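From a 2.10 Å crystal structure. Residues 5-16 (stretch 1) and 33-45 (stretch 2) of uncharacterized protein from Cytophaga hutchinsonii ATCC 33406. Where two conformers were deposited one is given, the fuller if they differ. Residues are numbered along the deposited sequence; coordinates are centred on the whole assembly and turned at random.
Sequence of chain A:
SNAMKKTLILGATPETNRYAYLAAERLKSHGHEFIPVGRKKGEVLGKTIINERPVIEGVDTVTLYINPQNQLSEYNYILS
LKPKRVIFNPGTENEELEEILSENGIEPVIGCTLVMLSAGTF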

ATOM      1  N   LYS A   5       1.500  11.502  -4.644  1.00 38.01           N
ATOM      2  CA  LYS A   5       2.426  10.562  -4.046  1.00 35.61           C
ATOM      3  C   LYS A   5       2.366   9.232  -4.776  1.00 34.53           C
ATOM      4  O   LYS A   5       1.288   8.656  -4.946  1.00 33.40           O
ATOM      5  CB  LYS A   5       2.107  10.378  -2.561  1.00 35.63           C
ATOM      6  CG  LYS A   5       2.097  11.690  -1.822  1.00 33.39           C
ATOM      7  CD  LYS A   5       1.838  11.522  -0.368  1.00 33.46           C
ATOM      8  CE  LYS A   5       2.049  12.845   0.320  1.00 32.37           C
ATOM      9  NZ  LYS A   5       1.675  12.720   1.723  1.00 32.05           N
ATOM     10  N   LYS A   6       3.526   8.752  -5.214  1.00 32.37           N
ATOM     11  CA  LYS A   6       3.606   7.426  -5.789  1.00 31.51           C
ATOM     12  C   LYS A   6       3.326   6.364  -4.734  1.00 30.37           C
ATOM     13  O   LYS A   6       4.089   6.204  -3.765  1.00 30.11           O
ATOM     14  CB  LYS A   6       4.957   7.166  -6.445  1.00 31.59           C
ATOM     15  CG  LYS A   6       5.051   5.733  -6.957  1.00 33.12           C
ATOM     16  CD  LYS A   6       5.775   5.656  -8.238  1.00 37.28           C
ATOM     17  CE  LYS A   6       7.223   5.803  -8.038  1.00 34.85           C
ATOM     18  NZ  LYS A   6       7.804   6.000  -9.387  1.00 37.63           N
ATOM     19  N   THR A   7       2.239   5.635  -4.946  1.00 29.63           N
ATOM     20  CA  THR A   7       1.642   4.765  -3.919  1.00 29.08           C
ATOM     21  C   THR A   7       1.567   3.305  -4.366  1.00 29.46           C
ATOM     22  O   THR A   7       0.903   2.958  -5.360  1.00 29.43           O
ATOM     23  CB  THR A   7       0.233   5.269  -3.516  1.00 28.34           C
ATOM     24  OG1 THR A   7       0.361   6.612  -3.023  1.00 28.88           O
ATOM     25  CG2 THR A   7      -0.359   4.369  -2.420  1.00 29.47           C
ATOM     26  N   LEU A   8       2.251   2.441  -3.633  1.00 29.01           N
ATOM     27  CA  LEU A   8       2.228   1.010  -3.969  1.00 28.18           C
ATOM     28  C   LEU A   8       1.147   0.346  -3.096  1.00 28.11           C
ATOM     29  O   LEU A   8       1.180   0.466  -1.860  1.00 28.19           O
ATOM     30  CB  LEU A   8       3.618   0.378  -3.738  1.00 28.13           C
ATOM     31  CG  LEU A   8       3.855  -1.066  -4.212  1.00 26.82           C
ATOM     32  CD1 LEU A   8       5.305  -1.156  -4.677  1.00 27.75           C
ATOM     33  CD2 LEU A   8       3.567  -2.069  -3.078  1.00 28.11           C
ATOM     34  N   ILE A   9       0.202  -0.340  -3.741  1.00 27.00           N
ATOM     35  CA  ILE A   9      -0.841  -1.126  -3.035  1.00 26.35           C
ATOM     36  C   ILE A   9      -0.392  -2.559  -2.930  1.00 26.51           C
ATOM     37  O   ILE A   9      -0.268  -3.257  -3.953  1.00 26.86           O
ATOM     38  CB  ILE A   9      -2.177  -1.089  -3.819  1.00 25.29           C
ATOM     39  CG1 ILE A   9      -2.552   0.373  -4.136  1.00 25.18           C
ATOM     40  CG2 ILE A   9      -3.297  -1.929  -3.077  1.00 25.90           C
ATOM     41  CD1 ILE A   9      -3.821   0.557  -5.039  1.00 23.58           C
ATOM     42  N   LEU A  10      -0.157  -3.001  -1.700  1.00 26.65           N
ATOM     43  CA  LEU A  10       0.302  -4.335  -1.433  1.00 27.09           C
ATOM     44  C   LEU A  10      -0.873  -5.184  -0.909  1.00 27.58           C
ATOM     45  O   LEU A  10      -1.419  -4.937   0.177  1.00 26.98           O
ATOM     46  CB  LEU A  10       1.469  -4.295  -0.429  1.00 27.51           C
ATOM     47  CG  LEU A  10       2.222  -5.603  -0.193  1.00 27.79           C
ATOM     48  CD1 LEU A  10       2.811  -6.109  -1.517  1.00 24.67           C
ATOM     49  CD2 LEU A  10       3.341  -5.435   0.838  1.00 25.77           C
ATOM     50  N   GLY A  11      -1.227  -6.199  -1.690  1.00 27.25           N
ATOM     51  CA  GLY A  11      -2.499  -6.882  -1.551  1.00 27.42           C
ATOM     52  C   GLY A  11      -3.499  -6.476  -2.632  1.00 27.77           C
ATOM     53  O   GLY A  11      -4.713  -6.713  -2.485  1.00 28.42           O
ATOM     54  N   ALA A  12      -3.018  -5.891  -3.740  1.00 27.42           N
ATOM     55  CA  ALA A  12      -3.923  -5.490  -4.837  1.00 28.04           C
ATOM     56  C   ALA A  12      -4.797  -6.651  -5.335  1.00 28.87           C
ATOM     57  O   ALA A  12      -4.347  -7.804  -5.387  1.00 29.24           O
ATOM     58  CB  ALA A  12      -3.139  -4.924  -5.984  1.00 27.41           C
ATOM     59  N   THR A  13      -6.044  -6.353  -5.693  1.00 29.67           N
ATOM     60  CA  THR A  13      -6.991  -7.396  -6.165  1.00 30.42           C
ATOM     61  C   THR A  13      -7.890  -6.805  -7.241  1.00 31.47           C
ATOM     62  O   THR A  13      -8.166  -5.594  -7.203  1.00 32.08           O
ATOM     63  CB  THR A  13      -7.821  -8.046  -5.010  1.00 30.27           C
ATOM     64  OG1 THR A  13      -8.801  -8.939  -5.571  1.00 30.02           O
ATOM     65  CG2 THR A  13      -8.515  -7.001  -4.136  1.00 28.43           C
ATOM     66  N   PRO A  14      -8.302  -7.618  -8.243  1.00 32.44           N
ATOM     67  CA  PRO A  14      -9.283  -7.078  -9.204  1.00 32.79           C
ATOM     68  C   PRO A  14     -10.746  -7.068  -8.690  1.00 33.25           C
ATOM     69  O   PRO A  14     -11.605  -6.429  -9.324  1.00 33.72           O
ATOM     70  CB  PRO A  14      -9.125  -8.002 -10.426  1.00 32.69           C
ATOM     71  CG  PRO A  14      -8.656  -9.303  -9.837  1.00 32.96           C
ATOM     72  CD  PRO A  14      -7.818  -8.961  -8.639  1.00 32.11           C
ATOM     73  N   GLU A  15     -11.020  -7.762  -7.581  0.50 32.70           N
ATOM     74  CA  GLU A  15     -12.373  -7.814  -7.005  0.50 32.04           C
ATOM     75  C   GLU A  15     -12.829  -6.424  -6.562  0.50 31.85           C
ATOM     76  O   GLU A  15     -12.281  -5.852  -5.619  0.50 31.22           O
ATOM     77  CB  GLU A  15     -12.414  -8.801  -5.839  0.50 31.96           C
ATOM     78  CG  GLU A  15     -12.042 -10.217  -6.249  0.50 30.87           C
ATOM     79  CD  GLU A  15     -11.436 -11.003  -5.115  0.50 29.56           C
ATOM     80  OE1 GLU A  15     -10.511 -10.482  -4.453  0.50 27.86           O
ATOM     81  OE2 GLU A  15     -11.898 -12.140  -4.871  0.50 29.14           O
ATOM     82  N   THR A  16     -13.832  -5.896  -7.261  1.00 31.76           N
ATOM     83  CA  THR A  16     -14.250  -4.487  -7.128  1.00 31.79           C
ATOM     84  C   THR A  16     -14.865  -4.103  -5.782  1.00 31.64           C
ATOM     85  O   THR A  16     -14.970  -2.918  -5.460  1.00 32.47           O
ATOM     86  CB  THR A  16     -15.200  -4.036  -8.275  1.00 32.02           C
ATOM     87  OG1 THR A  16     -16.401  -4.821  -8.244  1.00 31.98           O
ATOM     88  CG2 THR A  16     -14.537  -4.162  -9.642  1.00 32.02           C
TER
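Stretch 2 33-45: EFIPVGRKKGEVL

The carbonyl of Val 37 closes the strand pairing by accepting two backbone hydrogen bonds, from Gly 11 N and from Ala 12 N, each 2.9 Å from Val 37 O. Stretch 2 runs alongside stretch 1 in the same direction: strand 34-37 is parallel to strand 7-10, with 23° between their N-to-C directions, a signed crossing angle of -23° and a closest approach of 4.6 Å between the axes. Both strands are extended, with phi from -85° to -128° and psi from 112° to 147°. The register is simple, Thr 7 beside Phe 34, Leu 8 beside Ile 35, Ile 9 beside Pro 36 and Leu 10 beside Val 37, with CA-CA distances of 4.5 to 5.1 Å. The ladder alternates between the strands: Thr 7 N to Glu 33 O, 2.9 Å; Ile 35 N to Thr 7 O, 2.8 Å; Ile 9 N to Ile 35 O, 2.9 Å; Val 37 N to Ile 9 O, 2.9 Å. Pro 36, lacking an amide hydrogen, donates nothing here.

On one face, Leu 8 CG lies 3.8 Å from Val 37 CG2, and Leu 10 CD1 lies 3.8 Å from Val 37 CG1. On the other, Ile 9 CD1 meets the ring of Phe 34 obliquely, 3.9 Å from Phe 34 CD1. Beyond the strand, Ala 12 CB packs 3.5 Å from Pro 36 CB.

Past Gly 38, stretch 2 remains close to stretch 1. One water accepts from Lys 40 N (3.0 Å) and donates to Ala 12 O (2.8 Å). The mostly extended Lys 40 side chain carries NZ to Glu 15 OE1, forming a salt bridge with a very short 2.3 Å separation. Gly 42 passes Pro 14, where a CB would clash with Pro 14 CG. Finally, Val 44 CG2 lies 3.3 Å from Thr 13 O.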

ATOM      1  N   GLU A  33      -0.146   8.264  -8.761  1.00 31.63           N
ATOM      2  CA  GLU A  33       0.257   7.037  -9.448  1.00 31.55           C
ATOM      3  C   GLU A  33       0.158   5.856  -8.466  1.00 30.91           C
ATOM      4  O   GLU A  33       0.806   5.859  -7.414  1.00 30.76           O
ATOM      5  CB  GLU A  33       1.677   7.167  -9.997  1.00 31.10           C
ATOM      6  CG  GLU A  33       2.285   5.846 -10.416  1.00 33.54           C
ATOM      7  CD  GLU A  33       3.646   6.022 -11.081  1.00 36.84           C
ATOM      8  OE1 GLU A  33       4.390   6.990 -10.736  1.00 36.17           O
ATOM      9  OE2 GLU A  33       3.952   5.198 -11.970  1.00 37.22           O
ATOM     10  N   PHE A  34      -0.693   4.882  -8.783  1.00 30.77           N
ATOM     11  CA  PHE A  34      -0.791   3.660  -7.958  1.00 31.78           C
ATOM     12  C   PHE A  34      -0.069   2.502  -8.644  1.00 31.95           C
ATOM     13  O   PHE A  34      -0.037   2.415  -9.903  1.00 31.90           O
ATOM     14  CB  PHE A  34      -2.252   3.292  -7.614  1.00 31.73           C
ATOM     15  CG  PHE A  34      -3.006   2.660  -8.743  1.00 34.08           C
ATOM     16  CD1 PHE A  34      -3.110   1.261  -8.834  1.00 33.72           C
ATOM     17  CD2 PHE A  34      -3.596   3.448  -9.729  1.00 34.07           C
ATOM     18  CE1 PHE A  34      -3.788   0.667  -9.903  1.00 35.23           C
ATOM     19  CE2 PHE A  34      -4.269   2.861 -10.807  1.00 36.46           C
ATOM     20  CZ  PHE A  34      -4.375   1.461 -10.881  1.00 35.88           C
ATOM     21  N   ILE A  35       0.518   1.625  -7.831  1.00 30.98           N
ATOM     22  CA  ILE A  35       1.168   0.430  -8.355  1.00 30.98           C
ATOM     23  C   ILE A  35       0.632  -0.835  -7.666  1.00 30.35           C
ATOM     24  O   ILE A  35       0.889  -1.014  -6.474  1.00 30.32           O
ATOM     25  CB  ILE A  35       2.700   0.498  -8.202  1.00 30.43           C
ATOM     26  CG1 ILE A  35       3.255   1.762  -8.891  1.00 31.82           C
ATOM     27  CG2 ILE A  35       3.344  -0.803  -8.778  1.00 30.50           C
ATOM     28  CD1 ILE A  35       4.659   2.089  -8.489  1.00 31.48           C
ATOM     29  N   PRO A  36      -0.096  -1.703  -8.414  1.00 29.85           N
ATOM     30  CA  PRO A  36      -0.720  -2.885  -7.795  1.00 29.94           C
ATOM     31  C   PRO A  36       0.231  -4.083  -7.693  1.00 30.85           C
ATOM     32  O   PRO A  36       0.722  -4.589  -8.732  1.00 30.43           O
ATOM     33  CB  PRO A  36      -1.871  -3.222  -8.734  1.00 29.48           C
ATOM     34  CG  PRO A  36      -1.500  -2.601 -10.076  1.00 30.33           C
ATOM     35  CD  PRO A  36      -0.465  -1.542  -9.846  1.00 29.19           C
ATOM     36  N   VAL A  37       0.486  -4.515  -6.456  1.00 29.99           N
ATOM     37  CA  VAL A  37       1.346  -5.653  -6.166  1.00 29.88           C
ATOM     38  C   VAL A  37       0.577  -6.613  -5.257  1.00 31.53           C
ATOM     39  O   VAL A  37      -0.160  -6.207  -4.353  1.00 30.84           O
ATOM     40  CB  VAL A  37       2.688  -5.230  -5.506  1.00 29.87           C
ATOM     41  CG1 VAL A  37       3.604  -6.438  -5.218  1.00 28.16           C
ATOM     42  CG2 VAL A  37       3.417  -4.190  -6.354  1.00 27.00           C
ATOM     43  N   GLY A  38       0.718  -7.902  -5.525  1.00 33.13           N
ATOM     44  CA  GLY A  38       0.123  -8.908  -4.656  1.00 34.92           C
ATOM     45  C   GLY A  38       0.225 -10.283  -5.256  1.00 36.25           C
ATOM     46  O   GLY A  38       0.979 -10.497  -6.224  1.00 36.26           O
ATOM     47  N   ARG A  39      -0.526 -11.230  -4.694  0.50 36.74           N
ATOM     48  CA  ARG A  39      -0.493 -12.598  -5.194  0.50 37.60           C
ATOM     49  C   ARG A  39      -1.637 -12.928  -6.150  0.50 38.11           C
ATOM     50  O   ARG A  39      -1.552 -13.900  -6.894  0.50 37.90           O
ATOM     51  CB  ARG A  39      -0.440 -13.621  -4.048  0.50 37.94           C
ATOM     52  CG  ARG A  39      -1.641 -13.615  -3.133  0.50 37.88           C
ATOM     53  CD  ARG A  39      -1.664 -14.894  -2.315  0.50 40.59           C
ATOM     54  NE  ARG A  39      -2.569 -14.802  -1.178  0.50 41.73           N
ATOM     55  CZ  ARG A  39      -2.927 -15.843  -0.429  0.50 42.30           C
ATOM     56  NH1 ARG A  39      -2.458 -17.055  -0.704  0.50 41.50           N
ATOM     57  NH2 ARG A  39      -3.761 -15.669   0.590  0.50 41.25           N
ATOM     58  N   LYS A  40      -2.701 -12.124  -6.133  1.00 38.67           N
ATOM     59  CA  LYS A  40      -3.847 -12.349  -7.035  1.00 39.40           C
ATOM     60  C   LYS A  40      -3.511 -11.976  -8.484  1.00 38.91           C
ATOM     61  O   LYS A  40      -2.852 -10.974  -8.739  1.00 38.52           O
ATOM     62  CB  LYS A  40      -5.074 -11.577  -6.545  1.00 39.95           C
ATOM     63  CG  LYS A  40      -5.900 -12.367  -5.552  1.00 43.00           C
ATOM     64  CD  LYS A  40      -6.666 -11.443  -4.613  1.00 47.27           C
ATOM     65  CE  LYS A  40      -7.678 -12.234  -3.757  1.00 48.75           C
ATOM     66  NZ  LYS A  40      -8.747 -11.318  -3.216  1.00 48.64           N
ATOM     67  N   LYS A  41      -3.950 -12.818  -9.411  1.00 38.51           N
ATOM     68  CA  LYS A  41      -3.795 -12.582 -10.845  1.00 38.55           C
ATOM     69  C   LYS A  41      -4.845 -11.586 -11.328  1.00 38.05           C
ATOM     70  O   LYS A  41      -5.970 -11.574 -10.833  1.00 38.72           O
ATOM     71  CB  LYS A  41      -3.969 -13.894 -11.604  1.00 38.10           C
ATOM     72  CG  LYS A  41      -2.964 -14.955 -11.228  1.00 39.90           C
ATOM     73  CD  LYS A  41      -1.849 -15.064 -12.270  1.00 41.64           C
ATOM     74  CE  LYS A  41      -0.672 -15.893 -11.731  1.00 43.24           C
ATOM     75  NZ  LYS A  41       0.652 -15.195 -11.957  1.00 44.08           N
ATOM     76  N   GLY A  42      -4.484 -10.745 -12.288  1.00 37.34           N
ATOM     77  CA  GLY A  42      -5.470  -9.853 -12.889  1.00 36.22           C
ATOM     78  C   GLY A  42      -4.997  -8.444 -13.178  1.00 35.48           C
ATOM     79  O   GLY A  42      -3.794  -8.162 -13.150  1.00 35.52           O
ATOM     80  N   GLU A  43      -5.954  -7.555 -13.451  0.50 34.96           N
ATOM     81  CA  GLU A  43      -5.661  -6.150 -13.765  0.50 34.29           C
ATOM     82  C   GLU A  43      -6.546  -5.220 -12.937  0.50 33.77           C
ATOM     83  O   GLU A  43      -7.756  -5.462 -12.798  0.50 33.78           O
ATOM     84  CB  GLU A  43      -5.924  -5.834 -15.245  0.50 34.15           C
ATOM     85  CG  GLU A  43      -7.258  -5.118 -15.428  0.50 33.85           C
ATOM     86  CD  GLU A  43      -7.412  -4.450 -16.772  0.50 34.24           C
ATOM     87  OE1 GLU A  43      -6.875  -4.970 -17.774  0.50 32.76           O
ATOM     88  OE2 GLU A  43      -8.092  -3.401 -16.816  0.50 34.43           O
ATOM     89  N   VAL A  44      -5.947  -4.144 -12.431  1.00 32.70           N
ATOM     90  CA  VAL A  44      -6.656  -3.163 -11.621  1.00 31.57           C
ATOM     91  C   VAL A  44      -6.596  -1.862 -12.405  1.00 30.96           C
ATOM     92  O   VAL A  44      -5.514  -1.321 -12.661  1.00 29.61           O
ATOM     93  CB  VAL A  44      -6.021  -2.984 -10.216  1.00 30.61           C
ATOM     94  CG1 VAL A  44      -6.711  -1.844  -9.452  1.00 30.47           C
ATOM     95  CG2 VAL A  44      -6.083  -4.299  -9.426  1.00 29.89           C
ATOM     96  N   LEU A  45      -7.764  -1.403 -12.844  1.00 30.79           N
ATOM     97  CA  LEU A  45      -7.869  -0.178 -13.643  1.00 30.71           C
ATOM     98  C   LEU A  45      -6.808  -0.091 -14.731  1.00 30.77           C
ATOM     99  O   LEU A  45      -6.159   0.938 -14.891  1.00 31.52           O
ATOM    100  CB  LEU A  45      -7.799   1.050 -12.725  1.00 30.52           C
ATOM    101  CG  LEU A  45      -8.776   1.004 -11.532  1.00 31.08           C
ATOM    102  CD1 LEU A  45      -8.362   1.930 -10.413  1.00 29.19           C
ATOM    103  CD2 LEU A  45     -10.213   1.302 -11.967  1.00 30.38           C
TER
HETATM  104  O   HOH W   1      -3.009  -9.892  -4.079  1.00 34.61           O